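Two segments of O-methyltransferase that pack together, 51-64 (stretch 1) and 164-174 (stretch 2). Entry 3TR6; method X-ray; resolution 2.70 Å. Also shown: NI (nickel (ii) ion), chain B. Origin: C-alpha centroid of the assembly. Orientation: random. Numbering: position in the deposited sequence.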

# COMPACT_ATOMS: atom_id res chain seq x y z
N GLU A 51 -8.15 -6.39 -7.24
CA GLU A 51 -6.97 -6.33 -6.39
C GLU A 51 -6.69 -4.92 -5.88
O GLU A 51 -6.22 -4.75 -4.75
CB GLU A 51 -5.74 -6.90 -7.10
CG GLU A 51 -5.29 -6.12 -8.32
CD GLU A 51 -5.93 -6.62 -9.60
OE1 GLU A 51 -7.09 -7.07 -9.55
OE2 GLU A 51 -5.27 -6.57 -10.66
N GLN A 52 -6.98 -3.91 -6.70
CA GLN A 52 -6.78 -2.53 -6.27
C GLN A 52 -7.81 -2.16 -5.21
O GLN A 52 -7.49 -1.51 -4.21
CB GLN A 52 -6.87 -1.56 -7.45
CG GLN A 52 -6.41 -0.16 -7.09
CD GLN A 52 -6.69 0.86 -8.18
OE1 GLN A 52 -7.80 1.38 -8.29
NE2 GLN A 52 -5.68 1.15 -8.98
N ALA A 53 -9.06 -2.57 -5.43
CA ALA A 53 -10.13 -2.32 -4.47
C ALA A 53 -9.81 -2.97 -3.13
O ALA A 53 -10.10 -2.41 -2.08
CB ALA A 53 -11.44 -2.85 -5.02
N GLN A 54 -9.23 -4.16 -3.18
CA GLN A 54 -8.88 -4.89 -1.97
C GLN A 54 -7.87 -4.11 -1.14
O GLN A 54 -7.92 -4.13 0.09
CB GLN A 54 -8.35 -6.28 -2.31
CG GLN A 54 -7.90 -7.07 -1.10
CD GLN A 54 -7.68 -8.53 -1.42
OE1 GLN A 54 -8.41 -9.12 -2.22
NE2 GLN A 54 -6.66 -9.12 -0.81
N LEU A 55 -6.94 -3.44 -1.82
CA LEU A 55 -5.96 -2.60 -1.16
C LEU A 55 -6.64 -1.41 -0.50
O LEU A 55 -6.26 -1.00 0.60
CB LEU A 55 -4.92 -2.11 -2.17
CG LEU A 55 -4.04 -0.91 -1.77
CD1 LEU A 55 -3.20 -1.23 -0.54
CD2 LEU A 55 -3.15 -0.50 -2.94
N LEU A 56 -7.64 -0.85 -1.17
CA LEU A 56 -8.43 0.25 -0.62
C LEU A 56 -9.13 -0.19 0.66
O LEU A 56 -9.15 0.55 1.65
CB LEU A 56 -9.47 0.73 -1.64
CG LEU A 56 -8.99 1.46 -2.88
CD1 LEU A 56 -10.18 1.83 -3.75
CD2 LEU A 56 -8.19 2.70 -2.51
N ALA A 57 -9.71 -1.38 0.63
CA ALA A 57 -10.39 -1.93 1.80
C ALA A 57 -9.42 -2.06 2.97
O ALA A 57 -9.78 -1.78 4.11
CB ALA A 57 -11.03 -3.27 1.46
N LEU A 58 -8.20 -2.49 2.67
CA LEU A 58 -7.19 -2.65 3.71
C LEU A 58 -6.81 -1.30 4.32
O LEU A 58 -6.56 -1.20 5.52
CB LEU A 58 -5.95 -3.36 3.16
CG LEU A 58 -4.90 -3.80 4.20
CD1 LEU A 58 -5.44 -4.91 5.10
CD2 LEU A 58 -3.62 -4.24 3.53
N LEU A 59 -6.78 -0.26 3.49
CA LEU A 59 -6.45 1.08 3.95
C LEU A 59 -7.52 1.65 4.88
O LEU A 59 -7.20 2.31 5.87
CB LEU A 59 -6.23 2.02 2.77
CG LEU A 59 -5.00 1.73 1.91
CD1 LEU A 59 -4.93 2.68 0.74
CD2 LEU A 59 -3.75 1.81 2.75
N VAL A 60 -8.78 1.40 4.55
CA VAL A 60 -9.89 1.81 5.41
C VAL A 60 -9.73 1.19 6.80
O VAL A 60 -9.94 1.85 7.82
CB VAL A 60 -11.25 1.40 4.82
CG1 VAL A 60 -12.36 1.52 5.86
CG2 VAL A 60 -11.58 2.23 3.59
N LYS A 61 -9.34 -0.08 6.84
CA LYS A 61 -9.17 -0.78 8.11
C LYS A 61 -7.96 -0.27 8.90
O LYS A 61 -8.04 -0.11 10.12
CB LYS A 61 -9.09 -2.29 7.89
CG LYS A 61 -10.41 -2.92 7.47
CD LYS A 61 -10.25 -4.41 7.20
CE LYS A 61 -11.51 -5.19 7.59
NZ LYS A 61 -12.33 -5.58 6.41
N LEU A 62 -6.85 -0.03 8.21
CA LEU A 62 -5.64 0.44 8.88
C LEU A 62 -5.83 1.82 9.50
O LEU A 62 -5.37 2.08 10.61
CB LEU A 62 -4.46 0.45 7.91
CG LEU A 62 -3.78 -0.89 7.64
CD1 LEU A 62 -2.81 -0.77 6.48
CD2 LEU A 62 -3.08 -1.40 8.89
N MSE A 63 -6.51 2.69 8.78
CA MSE A 63 -6.75 4.04 9.27
C MSE A 63 -7.95 4.08 10.18
O MSE A 63 -8.17 5.06 10.89
CB MSE A 63 -6.98 5.00 8.10
CG MSE A 63 -5.87 4.99 7.09
SE MSE A 63 -6.25 6.20 5.63
CE MSE A 63 -6.04 7.91 6.57
N GLN A 64 -8.73 3.01 10.17
CA GLN A 64 -10.03 3.01 10.83
C GLN A 64 -10.80 4.23 10.34
O GLN A 64 -11.26 5.05 11.13
CB GLN A 64 -9.85 3.05 12.35
CG GLN A 64 -10.67 2.02 13.08
CD GLN A 64 -10.23 0.62 12.76
OE1 GLN A 64 -9.14 0.20 13.16
NE2 GLN A 64 -11.07 -0.12 12.05
NI NI B . -10.49 3.49 -12.70
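Stretch 2 164-174: LREGGLIAVDN

Stretch 2 runs back along the helix of stretch 1 as an extended strand. The axes of helix 51-63 and strand 168-173 approach to 10.8 Å, and their N-to-C directions differ by 175°, so the two elements are almost exactly antiparallel. Stretch 2 therefore meets the C-terminal end of the helix first and finishes beside Gln 52. The contact is modest, burying 345 Å² in total, and is made by one side chain from each of four helical positions, 52, 56, 59 and 63.

Leu 164 and Arg 165 are extended, and Leu 164 makes no contact with the helix. Arg 165 points its CA-to-CB bond toward stretch 1, and its NH2 lies 3.7 Å from CE of Met 63, a selenomethionine. A water ties the same guanidinium to the end of the helix, accepting from Arg 165 NH2 at 2.6 Å and donating to Met 63 O at 2.8 Å. The chain then turns a corner through Glu 166 and Gly 167 in a type II beta turn, closed by a hydrogen bond from Gly 168 N to Arg 165 O (3.0 Å). Arg 165 NH1 braces the turn by donating to Glu 166 O at 2.7 Å. Gly 167, with phi/psi of 85/6, adopts a conformation in which a CB would be jammed against the preceding carbonyl.

Met 63 reaches into this corner with chi1 m, chi2 t and chi3 p, placing its CE 3.4 Å from Gly 167 O and 4.1 Å from Gly 168 CA. Its coverage by stretch 2, 86 Å², is the largest of any residue in the contact.

From here the strand is regular, and alternate side chains face the helix. Leu 169 points toward it, with its CB 3.8 Å from Met 63 SE and its CD2 3.7 Å from Leu 59 CD1, so that it packs against two residues one helical turn apart. Ile 170 makes no contact. Ala 171 points toward the helix again, and its CB meets Leu 56 CD2 at 3.9 Å; the short side chain accompanies the closest CA pairing in the register, 8.2 Å between Leu 56 CA and Ala 171 CA. Val 172 points away.

The apolar row gives way to a polar contact at Asp 173, where Gln 52 NE2 donates a nearly linear hydrogen bond to Asp 173 OD1 (2.9 Å, 164°). The other carboxylate oxygen, Asp 173 OD2, binds the nickel ion at 2.5 Å, so this side chain links the helix to the metal site.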

# COMPACT_ATOMS: atom_id res chain seq x y z
N LEU A 164 -9.72 16.81 3.61
CA LEU A 164 -9.04 15.78 4.39
C LEU A 164 -8.58 16.30 5.74
O LEU A 164 -8.09 17.43 5.85
CB LEU A 164 -7.83 15.22 3.63
CG LEU A 164 -8.09 14.17 2.54
CD1 LEU A 164 -6.77 13.68 1.99
CD2 LEU A 164 -8.92 13.01 3.08
N ARG A 165 -8.74 15.47 6.77
CA ARG A 165 -8.15 15.75 8.06
C ARG A 165 -6.63 15.71 7.93
O ARG A 165 -6.09 15.30 6.91
CB ARG A 165 -8.59 14.74 9.11
CG ARG A 165 -7.99 13.35 8.94
CD ARG A 165 -8.15 12.54 10.22
NE ARG A 165 -7.91 11.11 10.05
CZ ARG A 165 -6.71 10.53 10.08
NH1 ARG A 165 -5.62 11.26 10.25
NH2 ARG A 165 -6.61 9.22 9.93
N GLU A 166 -5.94 16.14 8.98
CA GLU A 166 -4.50 15.99 9.05
C GLU A 166 -4.20 14.50 9.10
O GLU A 166 -4.74 13.78 9.95
CB GLU A 166 -3.98 16.69 10.30
CG GLU A 166 -2.48 16.86 10.36
CD GLU A 166 -2.06 17.82 11.46
OE1 GLU A 166 -2.33 19.04 11.33
OE2 GLU A 166 -1.48 17.35 12.47
N GLY A 167 -3.37 14.03 8.18
CA GLY A 167 -3.07 12.61 8.09
C GLY A 167 -4.08 11.84 7.26
O GLY A 167 -4.03 10.62 7.18
N GLY A 168 -5.01 12.56 6.63
CA GLY A 168 -5.97 11.96 5.74
C GLY A 168 -5.30 11.45 4.47
O GLY A 168 -4.15 11.80 4.19
N LEU A 169 -6.01 10.62 3.71
CA LEU A 169 -5.41 9.97 2.55
C LEU A 169 -6.19 10.16 1.24
O LEU A 169 -7.39 9.91 1.18
CB LEU A 169 -5.22 8.48 2.81
CG LEU A 169 -4.49 7.71 1.72
CD1 LEU A 169 -3.03 8.15 1.65
CD2 LEU A 169 -4.59 6.20 1.95
N ILE A 170 -5.48 10.61 0.21
CA ILE A 170 -6.03 10.63 -1.15
C ILE A 170 -5.52 9.43 -1.94
O ILE A 170 -4.32 9.16 -1.98
CB ILE A 170 -5.60 11.89 -1.92
CG1 ILE A 170 -6.17 13.15 -1.27
CG2 ILE A 170 -6.07 11.80 -3.36
CD1 ILE A 170 -5.64 14.42 -1.86
N ALA A 171 -6.44 8.70 -2.56
CA ALA A 171 -6.08 7.62 -3.47
C ALA A 171 -6.54 7.97 -4.88
O ALA A 171 -7.71 8.28 -5.10
CB ALA A 171 -6.68 6.31 -3.02
N VAL A 172 -5.61 7.94 -5.84
CA VAL A 172 -5.93 8.28 -7.22
C VAL A 172 -5.66 7.11 -8.15
O VAL A 172 -4.55 6.58 -8.18
CB VAL A 172 -5.13 9.51 -7.70
CG1 VAL A 172 -5.52 9.89 -9.12
CG2 VAL A 172 -5.34 10.68 -6.75
N ASP A 173 -6.67 6.70 -8.91
CA ASP A 173 -6.53 5.59 -9.84
C ASP A 173 -6.12 6.09 -11.23
O ASP A 173 -6.22 7.27 -11.53
CB ASP A 173 -7.84 4.81 -9.93
CG ASP A 173 -7.69 3.51 -10.70
OD1 ASP A 173 -6.54 3.09 -10.98
OD2 ASP A 173 -8.73 2.89 -11.02
N ASN A 174 -5.63 5.16 -12.06
CA ASN A 174 -5.34 5.43 -13.47
C ASN A 174 -4.22 6.44 -13.72
O ASN A 174 -4.24 7.16 -14.72
CB ASN A 174 -6.61 5.86 -14.22
CG ASN A 174 -7.73 4.85 -14.10
OD1 ASN A 174 -7.70 3.78 -14.71
ND2 ASN A 174 -8.74 5.19 -13.30
O HOH W 1 -8.74 7.65 9.91